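Enterocine A immunity protein (Enterococcus faecium, PDB 2BL8) probably protects its bacterial producer against the pediocin-like bacteriocin enterocin A, acting as a small, all-helical immunity protein. Local coordinates at residues L31-V34 with Y35-E39; R53-N56 with Y57-T61. All blocks are in the same frame, centred on the assembly; numbering follows the deposited sequence.

Contact 1: L31-V34 with Y35-E39; sequences LQKV and YLKLE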
ATOM      1  N   LEU A  31      -4.226   3.801   6.415  1.00 16.80           N
ATOM      2  CA  LEU A  31      -4.890   3.861   5.119  1.00 14.92           C
ATOM      3  C   LEU A  31      -5.845   5.050   5.091  1.00 17.68           C
ATOM      4  O   LEU A  31      -5.931   5.767   4.092  1.00 16.83           O
ATOM      5  CB  LEU A  31      -5.654   2.563   4.852  1.00 16.04           C
ATOM      6  CG  LEU A  31      -4.769   1.359   4.518  1.00 15.06           C
ATOM      7  CD1 LEU A  31      -5.625   0.100   4.482  1.00 15.13           C
ATOM      8  CD2 LEU A  31      -4.076   1.585   3.179  1.00 16.37           C
ATOM      9  N   GLN A  32      -6.556   5.255   6.196  1.00 16.89           N
ATOM     10  CA  GLN A  32      -7.497   6.359   6.299  1.00 18.28           C
ATOM     11  C   GLN A  32      -6.774   7.682   6.087  1.00 19.03           C
ATOM     12  O   GLN A  32      -7.200   8.510   5.285  1.00 20.35           O
ATOM     13  CB  GLN A  32      -8.161   6.364   7.678  1.00 18.83           C
ATOM     14  CG  GLN A  32      -9.034   7.588   7.922  1.00 21.79           C
ATOM     15  CD  GLN A  32     -10.294   7.579   7.085  1.00 23.48           C
ATOM     16  OE1 GLN A  32     -11.221   6.813   7.351  1.00 26.49           O
ATOM     17  NE2 GLN A  32     -10.336   8.430   6.066  1.00 24.59           N
ATOM     18  N   LYS A  33      -5.676   7.862   6.817  1.00 18.74           N
ATOM     19  CA  LYS A  33      -4.864   9.071   6.745  1.00 20.89           C
ATOM     20  C   LYS A  33      -4.359   9.330   5.330  1.00 21.45           C
ATOM     21  O   LYS A  33      -4.386  10.463   4.849  1.00 20.77           O
ATOM     22  CB  LYS A  33      -3.679   8.947   7.707  1.00 24.62           C
ATOM     23  CG  LYS A  33      -2.806  10.190   7.809  1.00 30.67           C
ATOM     24  CD  LYS A  33      -1.721  10.003   8.864  1.00 33.98           C
ATOM     25  CE  LYS A  33      -0.859  11.250   9.009  1.00 36.12           C
ATOM     26  NZ  LYS A  33       0.178  11.089  10.071  1.00 37.80           N
ATOM     27  N   VAL A  34      -3.892   8.276   4.668  1.00 18.53           N
ATOM     28  CA  VAL A  34      -3.381   8.400   3.307  1.00 18.33           C
ATOM     29  C   VAL A  34      -4.487   8.808   2.334  1.00 18.34           C
ATOM     30  O   VAL A  34      -4.280   9.665   1.471  1.00 18.07           O
ATOM     31  CB  VAL A  34      -2.745   7.066   2.844  1.00 18.39           C
ATOM     32  CG1 VAL A  34      -2.334   7.148   1.382  1.00 18.40           C
ATOM     33  CG2 VAL A  34      -1.541   6.758   3.702  1.00 18.26           C
ATOM     34  N   TYR A  35      -5.659   8.196   2.483  1.00 17.24           N
ATOM     35  CA  TYR A  35      -6.804   8.487   1.623  1.00 19.84           C
ATOM     36  C   TYR A  35      -7.141   9.973   1.657  1.00 20.31           C
ATOM     37  O   TYR A  35      -7.309  10.603   0.613  1.00 20.95           O
ATOM     38  CB  TYR A  35      -8.035   7.696   2.072  1.00 18.57           C
ATOM     39  CG  TYR A  35      -9.234   7.905   1.174  1.00 20.82           C
ATOM     40  CD1 TYR A  35      -9.343   7.241  -0.045  1.00 20.80           C
ATOM     41  CD2 TYR A  35     -10.246   8.799   1.530  1.00 22.78           C
ATOM     42  CE1 TYR A  35     -10.429   7.461  -0.892  1.00 22.67           C
ATOM     43  CE2 TYR A  35     -11.334   9.026   0.693  1.00 25.33           C
ATOM     44  CZ  TYR A  35     -11.419   8.357  -0.515  1.00 24.49           C
ATOM     45  OH  TYR A  35     -12.487   8.595  -1.351  1.00 29.50           O
ATOM     46  N   LEU A  36      -7.251  10.522   2.862  1.00 22.05           N
ATOM     47  CA  LEU A  36      -7.564  11.939   3.022  1.00 23.08           C
ATOM     48  C   LEU A  36      -6.523  12.818   2.325  1.00 24.61           C
ATOM     49  O   LEU A  36      -6.873  13.805   1.671  1.00 23.34           O
ATOM     50  CB  LEU A  36      -7.659  12.291   4.510  1.00 23.96           C
ATOM     51  CG  LEU A  36      -8.860  11.665   5.233  1.00 23.60           C
ATOM     52  CD1 LEU A  36      -8.753  11.917   6.727  1.00 22.44           C
ATOM     53  CD2 LEU A  36     -10.159  12.238   4.677  1.00 22.64           C
ATOM     54  N   LYS A  37      -5.248  12.460   2.458  1.00 23.36           N
ATOM     55  CA  LYS A  37      -4.181  13.227   1.819  1.00 25.09           C
ATOM     56  C   LYS A  37      -4.282  13.177   0.299  1.00 25.62           C
ATOM     57  O   LYS A  37      -4.029  14.175  -0.378  1.00 27.19           O
ATOM     58  CB  LYS A  37      -2.808  12.703   2.250  1.00 24.45           C
ATOM     59  CG  LYS A  37      -2.472  12.971   3.702  1.00 26.53           C
ATOM     60  CD  LYS A  37      -1.023  12.625   4.001  1.00 29.78           C
ATOM     61  CE  LYS A  37      -0.667  12.966   5.437  1.00 33.19           C
ATOM     62  NZ  LYS A  37      -0.933  14.402   5.733  1.00 35.52           N
ATOM     63  N   LEU A  38      -4.653  12.015  -0.233  1.00 23.62           N
ATOM     64  CA  LEU A  38      -4.780  11.839  -1.675  1.00 25.28           C
ATOM     65  C   LEU A  38      -5.922  12.658  -2.278  1.00 26.34           C
ATOM     66  O   LEU A  38      -6.008  12.801  -3.494  1.00 27.69           O
ATOM     67  CB  LEU A  38      -4.974  10.356  -2.012  1.00 23.13           C
ATOM     68  CG  LEU A  38      -3.759   9.443  -1.794  1.00 22.52           C
ATOM     69  CD1 LEU A  38      -4.148   7.994  -2.032  1.00 21.24           C
ATOM     70  CD2 LEU A  38      -2.637   9.846  -2.736  1.00 22.46           C
ATOM     71  N   GLU A  39      -6.796  13.191  -1.429  1.00 27.10           N
ATOM     72  CA  GLU A  39      -7.913  14.001  -1.912  1.00 29.08           C
ATOM     73  C   GLU A  39      -7.526  15.476  -1.970  1.00 30.72           C
ATOM     74  O   GLU A  39      -8.333  16.323  -2.360  1.00 32.11           O
ATOM     75  CB  GLU A  39      -9.141  13.822  -1.010  1.00 30.35           C
ATOM     76  CG  GLU A  39      -9.815  12.462  -1.139  1.00 31.27           C
ATOM     77  CD  GLU A  39     -11.033  12.324  -0.247  1.00 31.38           C
ATOM     78  OE1 GLU A  39     -10.883  12.484   0.980  1.00 31.39           O
ATOM     79  OE2 GLU A  39     -12.137  12.056  -0.771  1.00 32.07           O
TER
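K37 lies alongside K33, one turn earlier on helix 25-38, and its side chain can be followed atom by atom. K37 CB sits 3.5 Å from V34 O. With CG anti to the carbonyl carbon (chi1 -69°), the next methylene swings back along the helix and K37 CG comes to 3.4 Å from K33 O. CD has drawn off from that oxygen, and K37 CE then meets K33 CE at 4.0 Å, methylene against methylene. A bend at chi4 (-56°) sets the K37 ammonium off the line of its chain; K33 NZ and K37 NZ stand 5.6 Å apart, not in contact, though the like charges would probably still repel mildly, while the aliphatic parts run side by side. Q32 and L36 meet differently. The glutamine chain bends at chi2 and brings Q32 NE2 to 3.7 Å from L36 CG, a van der Waals approach over the leucine branch point. On the inward side, V34 CG1 rests 4.0 Å from L38 CD1, both side chains pointing the same way, and V34 also packs on L50 and L54 of helix 48-64. Beneath these pairs run four i to i+4 backbone bonds, from L31 O to Y35 N through V34 O to L38 N, the last 2.9 Å long. Y35 sets its ring edge-to-face with H10. The arrangement is that of the last turns of an amphipathic helix in an antiparallel four-helix bundle.

Contact 2: R53-N56 with Y57-T61; sequences RLVN and YLYFT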
ATOM      1  N   ARG A  53       5.752   5.343   0.861  1.00 16.54           N
ATOM      2  CA  ARG A  53       5.873   5.301   2.311  1.00 16.93           C
ATOM      3  C   ARG A  53       4.817   4.346   2.863  1.00 15.46           C
ATOM      4  O   ARG A  53       5.065   3.606   3.819  1.00 16.11           O
ATOM      5  CB  ARG A  53       5.665   6.697   2.911  1.00 21.98           C
ATOM      6  CG  ARG A  53       6.788   7.675   2.608  1.00 27.66           C
ATOM      7  CD  ARG A  53       6.510   9.070   3.177  1.00 30.83           C
ATOM      8  NE  ARG A  53       6.260   9.062   4.617  1.00 35.29           N
ATOM      9  CZ  ARG A  53       5.070   8.858   5.176  1.00 36.87           C
ATOM     10  NH1 ARG A  53       4.001   8.644   4.420  1.00 38.85           N
ATOM     11  NH2 ARG A  53       4.947   8.868   6.496  1.00 37.62           N
ATOM     12  N   LEU A  54       3.640   4.368   2.252  1.00 14.45           N
ATOM     13  CA  LEU A  54       2.545   3.511   2.681  1.00 13.25           C
ATOM     14  C   LEU A  54       2.880   2.045   2.453  1.00 13.61           C
ATOM     15  O   LEU A  54       2.670   1.211   3.335  1.00 14.58           O
ATOM     16  CB  LEU A  54       1.259   3.866   1.929  1.00 14.31           C
ATOM     17  CG  LEU A  54       0.102   2.881   2.125  1.00 14.38           C
ATOM     18  CD1 LEU A  54      -0.264   2.778   3.601  1.00 15.04           C
ATOM     19  CD2 LEU A  54      -1.092   3.336   1.310  1.00 13.45           C
ATOM     20  N   VAL A  55       3.408   1.730   1.276  1.00 13.12           N
ATOM     21  CA  VAL A  55       3.752   0.343   0.968  1.00 13.73           C
ATOM     22  C   VAL A  55       4.859  -0.153   1.899  1.00 13.99           C
ATOM     23  O   VAL A  55       4.801  -1.282   2.396  1.00 14.69           O
ATOM     24  CB  VAL A  55       4.170   0.185  -0.505  1.00 12.96           C
ATOM     25  CG1 VAL A  55       4.583  -1.256  -0.775  1.00 14.62           C
ATOM     26  CG2 VAL A  55       3.003   0.563  -1.413  1.00 15.43           C
ATOM     27  N   ASN A  56       5.861   0.687   2.145  1.00 13.67           N
ATOM     28  CA  ASN A  56       6.949   0.326   3.062  1.00 14.32           C
ATOM     29  C   ASN A  56       6.330  -0.083   4.403  1.00 13.94           C
ATOM     30  O   ASN A  56       6.686  -1.107   4.993  1.00 14.47           O
ATOM     31  CB  ASN A  56       7.857   1.525   3.346  1.00 14.25           C
ATOM     32  CG  ASN A  56       8.803   1.860   2.212  1.00 16.10           C
ATOM     33  OD1 ASN A  56       9.447   2.912   2.244  1.00 16.44           O
ATOM     34  ND2 ASN A  56       8.907   0.984   1.221  1.00 14.84           N
ATOM     35  N   TYR A  57       5.421   0.752   4.893  1.00 13.33           N
ATOM     36  CA  TYR A  57       4.750   0.513   6.165  1.00 15.81           C
ATOM     37  C   TYR A  57       3.951  -0.792   6.183  1.00 15.78           C
ATOM     38  O   TYR A  57       4.021  -1.564   7.142  1.00 16.04           O
ATOM     39  CB  TYR A  57       3.812   1.683   6.485  1.00 16.45           C
ATOM     40  CG  TYR A  57       2.893   1.423   7.656  1.00 19.64           C
ATOM     41  CD1 TYR A  57       3.346   1.546   8.969  1.00 21.06           C
ATOM     42  CD2 TYR A  57       1.581   1.006   7.447  1.00 21.77           C
ATOM     43  CE1 TYR A  57       2.507   1.257  10.048  1.00 22.89           C
ATOM     44  CE2 TYR A  57       0.742   0.712   8.511  1.00 22.73           C
ATOM     45  CZ  TYR A  57       1.208   0.839   9.807  1.00 22.19           C
ATOM     46  OH  TYR A  57       0.366   0.539  10.855  1.00 25.17           O
ATOM     47  N   LEU A  58       3.194  -1.042   5.120  1.00 14.62           N
ATOM     48  CA  LEU A  58       2.376  -2.246   5.063  1.00 13.55           C
ATOM     49  C   LEU A  58       3.202  -3.522   5.199  1.00 14.40           C
ATOM     50  O   LEU A  58       2.854  -4.409   5.980  1.00 15.74           O
ATOM     51  CB  LEU A  58       1.560  -2.271   3.762  1.00 13.59           C
ATOM     52  CG  LEU A  58       0.480  -1.180   3.675  1.00 13.19           C
ATOM     53  CD1 LEU A  58      -0.193  -1.209   2.308  1.00 14.36           C
ATOM     54  CD2 LEU A  58      -0.553  -1.387   4.773  1.00 14.71           C
ATOM     55  N   TYR A  59       4.297  -3.618   4.458  1.00 14.59           N
ATOM     56  CA  TYR A  59       5.121  -4.820   4.537  1.00 14.94           C
ATOM     57  C   TYR A  59       5.902  -4.902   5.838  1.00 16.55           C
ATOM     58  O   TYR A  59       6.100  -5.989   6.378  1.00 17.23           O
ATOM     59  CB  TYR A  59       6.063  -4.894   3.337  1.00 14.89           C
ATOM     60  CG  TYR A  59       5.358  -5.274   2.060  1.00 16.52           C
ATOM     61  CD1 TYR A  59       4.789  -6.540   1.901  1.00 16.18           C
ATOM     62  CD2 TYR A  59       5.233  -4.360   1.013  1.00 17.04           C
ATOM     63  CE1 TYR A  59       4.111  -6.884   0.724  1.00 17.61           C
ATOM     64  CE2 TYR A  59       4.560  -4.692  -0.161  1.00 18.45           C
ATOM     65  CZ  TYR A  59       4.003  -5.953  -0.299  1.00 18.47           C
ATOM     66  OH  TYR A  59       3.345  -6.275  -1.468  1.00 22.21           O
ATOM     67  N   PHE A  60       6.347  -3.756   6.344  1.00 16.85           N
ATOM     68  CA  PHE A  60       7.079  -3.744   7.600  1.00 18.22           C
ATOM     69  C   PHE A  60       6.146  -4.184   8.725  1.00 19.69           C
ATOM     70  O   PHE A  60       6.498  -5.022   9.556  1.00 18.88           O
ATOM     71  CB  PHE A  60       7.604  -2.340   7.907  1.00 20.68           C
ATOM     72  CG  PHE A  60       8.106  -2.188   9.313  1.00 21.69           C
ATOM     73  CD1 PHE A  60       9.286  -2.802   9.713  1.00 22.84           C
ATOM     74  CD2 PHE A  60       7.371  -1.471  10.252  1.00 25.80           C
ATOM     75  CE1 PHE A  60       9.730  -2.708  11.029  1.00 24.55           C
ATOM     76  CE2 PHE A  60       7.804  -1.371  11.569  1.00 25.45           C
ATOM     77  CZ  PHE A  60       8.987  -1.993  11.958  1.00 24.04           C
ATOM     78  N   THR A  61       4.951  -3.606   8.746  1.00 18.66           N
ATOM     79  CA  THR A  61       3.967  -3.919   9.772  1.00 20.38           C
ATOM     80  C   THR A  61       3.553  -5.383   9.705  1.00 21.58           C
ATOM     81  O   THR A  61       3.412  -6.040  10.730  1.00 21.59           O
ATOM     82  CB  THR A  61       2.719  -3.037   9.613  1.00 21.22           C
ATOM     83  OG1 THR A  61       3.103  -1.660   9.693  1.00 23.92           O
ATOM     84  CG2 THR A  61       1.705  -3.337  10.708  1.00 23.62           C
TER
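L54 O lies at the edge of the Y57 ring, near its plane, while T61 OG1, from within 57-61, stands over one face, 3.0 Å above the ring plane and displaced toward the rim. Helix 48-64 belongs to an antiparallel four-helix bundle, and its side chains pair here from i to i+4. Y59, on another side of the helix, sets its ring beside V55: Y59 CE2 is 3.5 Å from V55 CG1, and the two side chains run the same way. V55 has CG1 anti to its own nitrogen (chi1 177°), which turns that methyl along the helix toward the ring. Both V55 and Y59 also touch I77 of helix 71-84. L54 and L58 form a second apolar pair, L54 CD1 approaching L58 CG at 4.0 Å; L54 reaches V30 and L80, and L58 reaches I27 and I77, so this pair lies between helices 25-38 and 71-84. The backbone bonds beneath are regular; Y59 N to V55 O is the straightest, at 171°. N56 ND2 is hydrogen-bonded to Y97 OH in the C-terminal region. Y57 O accepts two bonds from one residue, T61 N at 2.8 Å and T61 OG1 at 2.7 Å, the hydroxyl standing 41° out of the carbonyl plane.

Both contacts join successive turns of one helix, but on different helices: contact 1 near the C-terminal end of helix 25-38, contact 2 within helix 48-64. Both are partly buried, contact 2 the deeper: its centre lies about 7 Å from the centre of the chain, that of contact 1 about 12 Å. The outer one pairs lysine methylenes with each other and a glutamine amide with a leucine, with V34 and L38 as its apolar pair; the inner one relies on leucine, valine and aromatic side chains. They meet at L54, whose CD2 is 3.9 Å from L31 CD2 and 4.0 Å from V34 CG1, joining the two consecutive helices although the contact centres are about 15 Å apart.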